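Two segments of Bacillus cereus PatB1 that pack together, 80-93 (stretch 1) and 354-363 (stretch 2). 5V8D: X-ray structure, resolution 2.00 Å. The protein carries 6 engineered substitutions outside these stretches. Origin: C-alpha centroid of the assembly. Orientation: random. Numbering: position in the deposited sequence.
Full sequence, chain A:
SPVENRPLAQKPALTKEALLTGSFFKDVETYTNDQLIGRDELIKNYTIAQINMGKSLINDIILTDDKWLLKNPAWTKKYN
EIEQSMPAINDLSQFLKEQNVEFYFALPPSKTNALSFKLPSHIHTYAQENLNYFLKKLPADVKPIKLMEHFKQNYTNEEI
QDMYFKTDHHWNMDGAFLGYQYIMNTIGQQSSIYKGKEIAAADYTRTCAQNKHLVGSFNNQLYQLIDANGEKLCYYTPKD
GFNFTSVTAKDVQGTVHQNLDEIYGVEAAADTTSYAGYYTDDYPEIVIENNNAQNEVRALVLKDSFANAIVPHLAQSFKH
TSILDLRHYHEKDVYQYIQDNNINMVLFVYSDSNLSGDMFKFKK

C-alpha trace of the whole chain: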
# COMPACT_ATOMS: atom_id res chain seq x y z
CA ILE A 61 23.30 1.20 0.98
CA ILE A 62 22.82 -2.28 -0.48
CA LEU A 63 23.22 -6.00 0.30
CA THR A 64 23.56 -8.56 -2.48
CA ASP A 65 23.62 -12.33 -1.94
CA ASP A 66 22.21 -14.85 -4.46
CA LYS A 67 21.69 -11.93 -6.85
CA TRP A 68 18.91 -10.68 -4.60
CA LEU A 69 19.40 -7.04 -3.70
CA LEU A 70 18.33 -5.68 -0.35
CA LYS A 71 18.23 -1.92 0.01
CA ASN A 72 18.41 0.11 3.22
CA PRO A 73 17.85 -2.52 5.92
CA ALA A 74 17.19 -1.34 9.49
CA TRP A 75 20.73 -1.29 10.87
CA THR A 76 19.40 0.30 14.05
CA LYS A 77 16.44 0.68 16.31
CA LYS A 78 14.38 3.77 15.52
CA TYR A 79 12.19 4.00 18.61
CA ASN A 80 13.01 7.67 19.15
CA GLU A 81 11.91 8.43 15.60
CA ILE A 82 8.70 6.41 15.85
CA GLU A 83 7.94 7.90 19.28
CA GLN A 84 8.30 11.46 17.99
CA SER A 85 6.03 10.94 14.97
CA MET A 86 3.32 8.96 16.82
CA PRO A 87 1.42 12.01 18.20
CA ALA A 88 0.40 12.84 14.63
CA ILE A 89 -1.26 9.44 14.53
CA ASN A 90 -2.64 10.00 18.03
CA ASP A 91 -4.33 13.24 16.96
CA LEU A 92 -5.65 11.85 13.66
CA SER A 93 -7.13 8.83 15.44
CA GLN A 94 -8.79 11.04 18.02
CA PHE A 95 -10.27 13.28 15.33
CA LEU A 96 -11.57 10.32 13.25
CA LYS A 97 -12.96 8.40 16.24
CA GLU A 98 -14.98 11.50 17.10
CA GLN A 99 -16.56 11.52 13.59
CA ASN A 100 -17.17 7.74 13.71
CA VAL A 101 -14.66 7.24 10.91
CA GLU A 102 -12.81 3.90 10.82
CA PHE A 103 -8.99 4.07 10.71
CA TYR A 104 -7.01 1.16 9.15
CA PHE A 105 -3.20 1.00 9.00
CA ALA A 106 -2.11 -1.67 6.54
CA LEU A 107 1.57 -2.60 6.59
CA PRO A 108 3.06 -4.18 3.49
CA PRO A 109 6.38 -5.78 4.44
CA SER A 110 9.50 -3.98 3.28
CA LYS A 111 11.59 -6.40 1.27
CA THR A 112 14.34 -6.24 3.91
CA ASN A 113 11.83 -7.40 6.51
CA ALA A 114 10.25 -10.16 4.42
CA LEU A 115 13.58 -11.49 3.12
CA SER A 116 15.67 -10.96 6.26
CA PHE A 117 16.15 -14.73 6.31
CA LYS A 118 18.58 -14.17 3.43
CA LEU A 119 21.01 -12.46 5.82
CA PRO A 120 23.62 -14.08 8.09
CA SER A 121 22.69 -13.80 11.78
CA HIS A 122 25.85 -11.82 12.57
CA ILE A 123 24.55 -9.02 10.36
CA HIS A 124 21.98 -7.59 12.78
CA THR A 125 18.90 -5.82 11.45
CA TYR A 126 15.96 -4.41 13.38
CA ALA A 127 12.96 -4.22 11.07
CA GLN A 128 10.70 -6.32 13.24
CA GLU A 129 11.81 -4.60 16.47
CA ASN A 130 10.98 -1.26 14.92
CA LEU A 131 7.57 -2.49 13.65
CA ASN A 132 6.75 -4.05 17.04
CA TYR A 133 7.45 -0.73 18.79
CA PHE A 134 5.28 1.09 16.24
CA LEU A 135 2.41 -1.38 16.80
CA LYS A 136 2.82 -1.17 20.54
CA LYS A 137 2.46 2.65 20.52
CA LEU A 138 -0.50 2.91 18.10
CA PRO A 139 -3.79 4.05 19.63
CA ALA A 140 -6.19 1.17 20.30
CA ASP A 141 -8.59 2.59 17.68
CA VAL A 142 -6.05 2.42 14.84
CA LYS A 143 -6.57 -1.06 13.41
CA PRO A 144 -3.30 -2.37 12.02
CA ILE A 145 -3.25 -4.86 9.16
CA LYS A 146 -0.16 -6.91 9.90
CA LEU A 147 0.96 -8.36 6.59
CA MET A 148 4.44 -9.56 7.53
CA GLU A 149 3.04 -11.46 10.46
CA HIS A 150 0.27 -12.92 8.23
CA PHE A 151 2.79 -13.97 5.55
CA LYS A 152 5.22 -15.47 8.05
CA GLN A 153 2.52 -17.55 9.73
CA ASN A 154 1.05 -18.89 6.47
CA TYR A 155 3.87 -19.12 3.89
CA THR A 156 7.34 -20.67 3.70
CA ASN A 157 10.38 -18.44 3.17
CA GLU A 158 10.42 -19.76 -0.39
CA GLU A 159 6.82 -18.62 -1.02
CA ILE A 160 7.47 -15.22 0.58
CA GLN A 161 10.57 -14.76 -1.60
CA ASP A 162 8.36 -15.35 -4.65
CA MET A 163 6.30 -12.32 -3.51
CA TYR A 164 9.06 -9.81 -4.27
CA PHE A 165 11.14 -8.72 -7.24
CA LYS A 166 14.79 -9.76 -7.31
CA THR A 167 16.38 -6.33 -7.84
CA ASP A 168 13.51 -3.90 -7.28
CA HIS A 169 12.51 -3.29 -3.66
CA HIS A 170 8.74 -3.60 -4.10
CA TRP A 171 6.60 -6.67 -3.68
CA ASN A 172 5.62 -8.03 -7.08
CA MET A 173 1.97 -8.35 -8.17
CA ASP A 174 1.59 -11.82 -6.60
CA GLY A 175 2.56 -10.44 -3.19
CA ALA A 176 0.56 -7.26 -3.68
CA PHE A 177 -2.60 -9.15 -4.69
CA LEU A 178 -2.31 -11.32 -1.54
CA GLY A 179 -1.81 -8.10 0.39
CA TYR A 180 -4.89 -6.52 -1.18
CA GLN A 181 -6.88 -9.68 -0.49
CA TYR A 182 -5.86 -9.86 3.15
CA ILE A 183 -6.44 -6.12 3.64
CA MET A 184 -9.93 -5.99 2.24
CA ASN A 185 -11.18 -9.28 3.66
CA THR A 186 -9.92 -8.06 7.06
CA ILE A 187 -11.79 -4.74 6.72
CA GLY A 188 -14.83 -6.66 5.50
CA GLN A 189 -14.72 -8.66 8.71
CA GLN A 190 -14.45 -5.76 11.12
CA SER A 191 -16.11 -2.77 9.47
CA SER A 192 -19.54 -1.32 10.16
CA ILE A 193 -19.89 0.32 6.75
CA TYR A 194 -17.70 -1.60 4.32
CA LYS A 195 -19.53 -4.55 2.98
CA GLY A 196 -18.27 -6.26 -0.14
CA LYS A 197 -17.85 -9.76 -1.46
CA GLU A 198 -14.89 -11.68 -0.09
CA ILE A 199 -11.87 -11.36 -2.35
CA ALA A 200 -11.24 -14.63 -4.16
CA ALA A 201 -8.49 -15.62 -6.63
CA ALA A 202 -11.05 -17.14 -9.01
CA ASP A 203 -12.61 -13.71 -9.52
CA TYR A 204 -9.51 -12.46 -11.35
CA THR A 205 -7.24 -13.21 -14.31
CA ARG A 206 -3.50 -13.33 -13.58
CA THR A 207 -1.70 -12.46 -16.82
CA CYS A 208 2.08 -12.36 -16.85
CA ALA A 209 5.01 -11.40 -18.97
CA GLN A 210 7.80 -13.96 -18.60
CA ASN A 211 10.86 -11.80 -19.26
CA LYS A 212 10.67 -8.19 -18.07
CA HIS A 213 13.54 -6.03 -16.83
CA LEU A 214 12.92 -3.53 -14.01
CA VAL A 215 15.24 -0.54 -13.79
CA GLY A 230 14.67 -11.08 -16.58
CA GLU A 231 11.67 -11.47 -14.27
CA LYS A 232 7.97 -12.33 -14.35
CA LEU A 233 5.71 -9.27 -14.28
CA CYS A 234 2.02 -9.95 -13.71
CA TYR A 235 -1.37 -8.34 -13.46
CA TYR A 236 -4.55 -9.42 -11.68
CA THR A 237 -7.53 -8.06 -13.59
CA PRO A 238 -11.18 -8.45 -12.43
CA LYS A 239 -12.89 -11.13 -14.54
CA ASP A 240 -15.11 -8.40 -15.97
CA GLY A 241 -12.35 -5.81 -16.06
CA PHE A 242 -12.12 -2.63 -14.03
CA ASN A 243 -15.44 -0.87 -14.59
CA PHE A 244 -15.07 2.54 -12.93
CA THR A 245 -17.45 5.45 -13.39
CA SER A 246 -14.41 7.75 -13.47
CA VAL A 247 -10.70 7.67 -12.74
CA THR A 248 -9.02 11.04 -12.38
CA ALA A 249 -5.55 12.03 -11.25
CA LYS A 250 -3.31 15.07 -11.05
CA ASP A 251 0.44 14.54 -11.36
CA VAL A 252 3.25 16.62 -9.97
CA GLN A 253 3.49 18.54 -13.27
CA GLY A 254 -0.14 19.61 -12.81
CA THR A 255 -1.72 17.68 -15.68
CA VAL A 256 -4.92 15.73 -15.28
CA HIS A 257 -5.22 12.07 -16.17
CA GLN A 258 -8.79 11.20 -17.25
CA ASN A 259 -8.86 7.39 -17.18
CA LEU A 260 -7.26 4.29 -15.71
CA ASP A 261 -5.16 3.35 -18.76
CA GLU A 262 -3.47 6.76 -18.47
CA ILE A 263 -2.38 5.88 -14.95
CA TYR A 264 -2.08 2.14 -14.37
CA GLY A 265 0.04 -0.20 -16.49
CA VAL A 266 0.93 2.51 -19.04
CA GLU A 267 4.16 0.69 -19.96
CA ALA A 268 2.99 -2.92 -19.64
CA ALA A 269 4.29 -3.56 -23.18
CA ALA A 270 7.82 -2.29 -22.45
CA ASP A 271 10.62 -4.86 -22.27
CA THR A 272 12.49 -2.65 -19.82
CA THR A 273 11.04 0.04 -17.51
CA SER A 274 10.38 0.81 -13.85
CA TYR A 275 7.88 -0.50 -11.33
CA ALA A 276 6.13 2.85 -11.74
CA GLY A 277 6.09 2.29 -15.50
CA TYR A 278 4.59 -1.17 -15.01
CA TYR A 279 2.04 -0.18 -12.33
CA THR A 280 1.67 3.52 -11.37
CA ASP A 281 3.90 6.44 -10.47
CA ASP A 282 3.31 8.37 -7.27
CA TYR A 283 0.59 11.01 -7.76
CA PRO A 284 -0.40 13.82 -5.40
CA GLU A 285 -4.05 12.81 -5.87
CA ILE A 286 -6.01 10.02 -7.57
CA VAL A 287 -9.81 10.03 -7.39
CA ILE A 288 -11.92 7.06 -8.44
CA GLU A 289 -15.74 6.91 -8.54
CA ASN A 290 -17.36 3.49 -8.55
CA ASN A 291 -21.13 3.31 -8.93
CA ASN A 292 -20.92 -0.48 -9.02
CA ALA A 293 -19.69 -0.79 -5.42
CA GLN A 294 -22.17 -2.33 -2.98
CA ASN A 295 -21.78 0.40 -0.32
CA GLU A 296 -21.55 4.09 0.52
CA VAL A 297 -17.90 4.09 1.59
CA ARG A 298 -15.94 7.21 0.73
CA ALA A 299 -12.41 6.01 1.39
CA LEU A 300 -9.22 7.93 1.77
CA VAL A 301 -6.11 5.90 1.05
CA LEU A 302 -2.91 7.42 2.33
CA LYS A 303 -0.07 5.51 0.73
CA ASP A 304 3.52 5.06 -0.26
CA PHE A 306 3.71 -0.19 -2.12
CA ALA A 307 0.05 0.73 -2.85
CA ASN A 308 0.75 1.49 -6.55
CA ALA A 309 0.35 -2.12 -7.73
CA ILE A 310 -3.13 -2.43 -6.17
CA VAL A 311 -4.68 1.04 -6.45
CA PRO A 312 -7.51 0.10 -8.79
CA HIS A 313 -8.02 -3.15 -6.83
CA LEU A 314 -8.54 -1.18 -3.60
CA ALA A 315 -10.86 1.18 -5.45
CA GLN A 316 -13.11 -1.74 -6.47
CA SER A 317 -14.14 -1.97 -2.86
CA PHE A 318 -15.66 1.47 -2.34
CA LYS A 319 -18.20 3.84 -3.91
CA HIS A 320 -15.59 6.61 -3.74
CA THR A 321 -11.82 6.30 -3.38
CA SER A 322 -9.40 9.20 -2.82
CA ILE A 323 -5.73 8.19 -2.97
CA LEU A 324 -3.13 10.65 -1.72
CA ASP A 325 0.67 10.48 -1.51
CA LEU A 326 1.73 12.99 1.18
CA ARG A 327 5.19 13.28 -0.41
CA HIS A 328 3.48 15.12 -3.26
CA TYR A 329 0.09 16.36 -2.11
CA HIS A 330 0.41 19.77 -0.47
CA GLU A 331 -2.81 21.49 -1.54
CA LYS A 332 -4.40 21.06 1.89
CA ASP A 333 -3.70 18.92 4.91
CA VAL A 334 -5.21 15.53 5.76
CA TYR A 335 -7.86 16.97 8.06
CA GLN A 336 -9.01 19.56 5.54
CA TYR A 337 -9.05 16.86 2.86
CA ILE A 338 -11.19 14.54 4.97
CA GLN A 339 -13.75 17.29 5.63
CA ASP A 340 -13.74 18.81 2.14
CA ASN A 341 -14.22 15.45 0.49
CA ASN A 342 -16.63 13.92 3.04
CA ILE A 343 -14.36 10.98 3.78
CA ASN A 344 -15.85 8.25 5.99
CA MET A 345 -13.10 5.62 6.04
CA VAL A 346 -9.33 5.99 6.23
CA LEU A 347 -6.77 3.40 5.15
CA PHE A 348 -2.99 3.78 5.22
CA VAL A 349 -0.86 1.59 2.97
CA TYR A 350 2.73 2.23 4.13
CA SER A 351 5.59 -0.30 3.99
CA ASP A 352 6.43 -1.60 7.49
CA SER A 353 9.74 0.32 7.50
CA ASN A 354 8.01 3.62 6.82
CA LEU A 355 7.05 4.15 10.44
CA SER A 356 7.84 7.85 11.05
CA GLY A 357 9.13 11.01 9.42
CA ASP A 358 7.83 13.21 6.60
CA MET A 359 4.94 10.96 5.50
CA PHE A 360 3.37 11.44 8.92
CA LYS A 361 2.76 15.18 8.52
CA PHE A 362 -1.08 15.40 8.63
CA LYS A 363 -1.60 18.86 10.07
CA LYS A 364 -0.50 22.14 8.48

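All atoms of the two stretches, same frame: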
# COMPACT_ATOMS: atom_id res chain seq x y z
N ASN A 80 13.08 6.23 18.93
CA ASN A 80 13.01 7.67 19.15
C ASN A 80 12.27 8.34 18.00
O ASN A 80 11.45 9.22 18.22
CB ASN A 80 14.41 8.29 19.30
CG ASN A 80 15.05 7.98 20.64
OD1 ASN A 80 14.39 7.49 21.55
ND2 ASN A 80 16.34 8.29 20.78
N GLU A 81 12.57 7.90 16.78
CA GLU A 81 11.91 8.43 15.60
C GLU A 81 10.41 8.10 15.59
O GLU A 81 9.57 8.97 15.38
CB GLU A 81 12.58 7.89 14.33
CG GLU A 81 13.98 8.45 14.05
CD GLU A 81 15.10 7.74 14.83
OE1 GLU A 81 14.85 7.10 15.87
OE2 GLU A 81 16.26 7.84 14.40
N ILE A 82 10.09 6.84 15.83
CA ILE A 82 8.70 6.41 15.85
C ILE A 82 7.92 7.11 16.98
O ILE A 82 6.78 7.57 16.78
CB ILE A 82 8.61 4.86 15.98
CG1 ILE A 82 9.15 4.21 14.70
CG2 ILE A 82 7.19 4.39 16.23
CD1 ILE A 82 9.75 2.85 14.92
N GLU A 83 8.55 7.22 18.14
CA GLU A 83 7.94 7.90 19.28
C GLU A 83 7.61 9.37 18.97
O GLU A 83 6.58 9.88 19.40
CB GLU A 83 8.86 7.83 20.50
CG GLU A 83 8.31 8.42 21.78
CD GLU A 83 9.21 8.14 22.97
OE1 GLU A 83 10.44 7.98 22.77
OE2 GLU A 83 8.69 8.07 24.11
N GLN A 84 8.49 10.04 18.23
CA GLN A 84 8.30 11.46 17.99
C GLN A 84 7.17 11.72 17.00
O GLN A 84 6.44 12.70 17.13
CB GLN A 84 9.59 12.12 17.50
CG GLN A 84 9.52 13.65 17.43
CD GLN A 84 10.87 14.29 17.13
OE1 GLN A 84 11.85 14.08 17.84
NE2 GLN A 84 10.92 15.09 16.06
N SER A 85 7.02 10.82 16.03
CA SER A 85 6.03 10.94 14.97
C SER A 85 4.64 10.44 15.40
O SER A 85 3.64 10.85 14.82
CB SER A 85 6.47 10.15 13.72
OG SER A 85 7.49 10.82 13.00
N MET A 86 4.59 9.56 16.40
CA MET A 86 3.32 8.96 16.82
C MET A 86 2.20 9.94 17.24
O MET A 86 1.03 9.65 17.01
CB MET A 86 3.58 7.95 17.96
CG MET A 86 2.37 7.07 18.31
SD MET A 86 1.68 6.12 16.93
CE MET A 86 3.07 5.03 16.59
N PRO A 87 2.53 11.11 17.85
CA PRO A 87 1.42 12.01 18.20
C PRO A 87 0.56 12.46 17.01
O PRO A 87 -0.60 12.78 17.18
CB PRO A 87 2.14 13.22 18.80
CG PRO A 87 3.36 12.62 19.44
CD PRO A 87 3.80 11.54 18.47
N ALA A 88 1.15 12.50 15.82
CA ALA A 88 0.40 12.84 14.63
C ALA A 88 -0.69 11.80 14.43
O ALA A 88 -1.83 12.14 14.12
CB ALA A 88 1.32 12.89 13.40
N ILE A 89 -0.32 10.54 14.62
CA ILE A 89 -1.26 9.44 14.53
C ILE A 89 -2.25 9.53 15.68
O ILE A 89 -3.45 9.34 15.47
CB ILE A 89 -0.55 8.07 14.55
CG1 ILE A 89 0.36 7.92 13.32
CG2 ILE A 89 -1.57 6.93 14.58
CD1 ILE A 89 0.97 6.54 13.16
N ASN A 90 -1.75 9.85 16.87
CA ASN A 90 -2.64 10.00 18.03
C ASN A 90 -3.76 11.01 17.75
O ASN A 90 -4.95 10.73 17.96
CB ASN A 90 -1.85 10.42 19.28
CG ASN A 90 -0.97 9.29 19.81
OD1 ASN A 90 -1.19 8.12 19.48
ND2 ASN A 90 0.04 9.63 20.61
N ASP A 91 -3.37 12.17 17.24
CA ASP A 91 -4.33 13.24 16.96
C ASP A 91 -5.28 12.86 15.82
O ASP A 91 -6.46 13.14 15.88
CB ASP A 91 -3.60 14.54 16.64
CG ASP A 91 -2.94 15.16 17.86
OD1 ASP A 91 -3.27 14.78 19.00
OD2 ASP A 91 -2.08 16.05 17.67
N LEU A 92 -4.77 12.22 14.77
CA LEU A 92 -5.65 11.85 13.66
C LEU A 92 -6.68 10.81 14.12
O LEU A 92 -7.86 10.86 13.73
CB LEU A 92 -4.83 11.31 12.47
CG LEU A 92 -5.65 10.89 11.24
CD1 LEU A 92 -6.46 12.05 10.67
CD2 LEU A 92 -4.74 10.34 10.19
N SER A 93 -6.24 9.87 14.95
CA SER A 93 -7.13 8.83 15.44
C SER A 93 -8.20 9.44 16.34
O SER A 93 -9.37 9.09 16.28
CB SER A 93 -6.35 7.73 16.18
OG SER A 93 -7.22 6.76 16.78
N ASN A 354 8.34 2.22 6.97
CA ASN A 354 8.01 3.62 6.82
C ASN A 354 7.14 4.01 8.02
O ASN A 354 5.92 4.19 7.91
CB ASN A 354 7.31 3.84 5.47
CG ASN A 354 6.90 5.30 5.22
OD1 ASN A 354 7.32 6.21 5.93
ND2 ASN A 354 6.06 5.51 4.20
N LEU A 355 7.78 4.11 9.18
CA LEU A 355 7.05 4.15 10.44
C LEU A 355 7.10 5.51 11.15
O LEU A 355 6.63 5.63 12.28
CB LEU A 355 7.59 3.06 11.38
CG LEU A 355 7.54 1.60 10.88
CD1 LEU A 355 8.08 0.67 11.98
CD2 LEU A 355 6.14 1.14 10.45
N SER A 356 7.67 6.51 10.49
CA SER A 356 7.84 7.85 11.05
C SER A 356 8.34 8.80 9.98
O SER A 356 8.61 8.38 8.84
CB SER A 356 8.84 7.83 12.22
OG SER A 356 10.13 7.47 11.76
N GLY A 357 8.52 10.07 10.33
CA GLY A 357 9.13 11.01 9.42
C GLY A 357 8.14 11.76 8.56
O GLY A 357 6.97 11.89 8.94
N ASP A 358 8.59 12.23 7.39
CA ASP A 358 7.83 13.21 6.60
C ASP A 358 6.43 12.78 6.15
O ASP A 358 5.56 13.62 5.96
CB ASP A 358 8.65 13.62 5.36
CG ASP A 358 9.89 14.38 5.73
OD1 ASP A 358 9.91 14.93 6.83
OD2 ASP A 358 10.87 14.41 4.94
N MET A 359 6.22 11.48 5.98
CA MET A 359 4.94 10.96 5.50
C MET A 359 3.90 10.87 6.62
O MET A 359 2.78 10.36 6.44
CB MET A 359 5.14 9.60 4.81
CG MET A 359 5.97 9.72 3.53
SD MET A 359 5.93 8.34 2.36
CE MET A 359 4.27 8.47 1.69
N PHE A 360 4.26 11.41 7.78
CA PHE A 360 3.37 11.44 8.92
C PHE A 360 3.02 12.88 9.30
O PHE A 360 2.56 13.15 10.41
CB PHE A 360 4.00 10.68 10.09
CG PHE A 360 4.07 9.19 9.86
CD1 PHE A 360 5.07 8.63 9.06
CD2 PHE A 360 3.10 8.35 10.40
CE1 PHE A 360 5.12 7.25 8.83
CE2 PHE A 360 3.14 6.97 10.19
CZ PHE A 360 4.15 6.42 9.40
N LYS A 361 3.22 13.81 8.36
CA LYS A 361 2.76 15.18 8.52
C LYS A 361 1.30 15.34 8.03
O LYS A 361 1.05 15.40 6.83
CB LYS A 361 3.68 16.15 7.78
N PHE A 362 0.36 15.42 8.97
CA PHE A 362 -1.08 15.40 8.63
C PHE A 362 -1.74 16.75 8.81
O PHE A 362 -2.82 17.01 8.28
CB PHE A 362 -1.81 14.38 9.51
CG PHE A 362 -1.25 12.99 9.44
CD1 PHE A 362 -0.69 12.51 8.27
CD2 PHE A 362 -1.28 12.16 10.56
CE1 PHE A 362 -0.17 11.23 8.20
CE2 PHE A 362 -0.75 10.87 10.50
CZ PHE A 362 -0.19 10.41 9.30
N LYS A 363 -1.06 17.60 9.58
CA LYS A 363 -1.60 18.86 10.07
C LYS A 363 -0.70 20.00 9.64
O LYS A 363 0.48 20.02 9.98
CB LYS A 363 -1.72 18.83 11.60
CG LYS A 363 -2.15 20.15 12.20
CD LYS A 363 -3.66 20.27 12.23
CE LYS A 363 -4.09 21.73 12.20
NZ LYS A 363 -4.15 22.21 10.79
O HOH W 1 5.20 7.24 14.48

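Residues 80-93 belong to a longer helix, kinked at P87 and A88, and the irregular segment 354-363 lies along it, the two burying 472 Å² between them. Near the start, I82 (chi1 m, chi2 t) points sideways, yet its CG1 lies 3.8 Å from L355 CB, pairing two branched aliphatic chains. A water ties the same backbones together, donating to I82 O at 2.8 Å and to L355 O at 3.1 Å.

The one direct hydrogen bond between the stretches runs from G357 N to S85 OG, 3.0 Å long and nearly straight at 174°. S85 points toward the loop, and its m rotamer brings OG to that amide; serine is short enough to let the backbones come close, and so is S356, whose CB sits 3.4 Å from E81 O. G357 has phi/psi of 92/-155, where a CB would jam against the preceding carbonyl, so glycine is called for.

Farther along, small A88 leaves room for the loop: its CB comes within 3.2 Å of F360 O. The two phenylalanines, both chi1 m, point toward the helix and are buried. I89, with chi1 m and chi2 t, extends CD1 to the edge of the F360 ring, 3.7 Å from CE2. In the t, p rotamer, L92 CD2 lies over one face of the F362 ring, 3.9 Å from F362 CD2, while A88 O approaches that ring's edge.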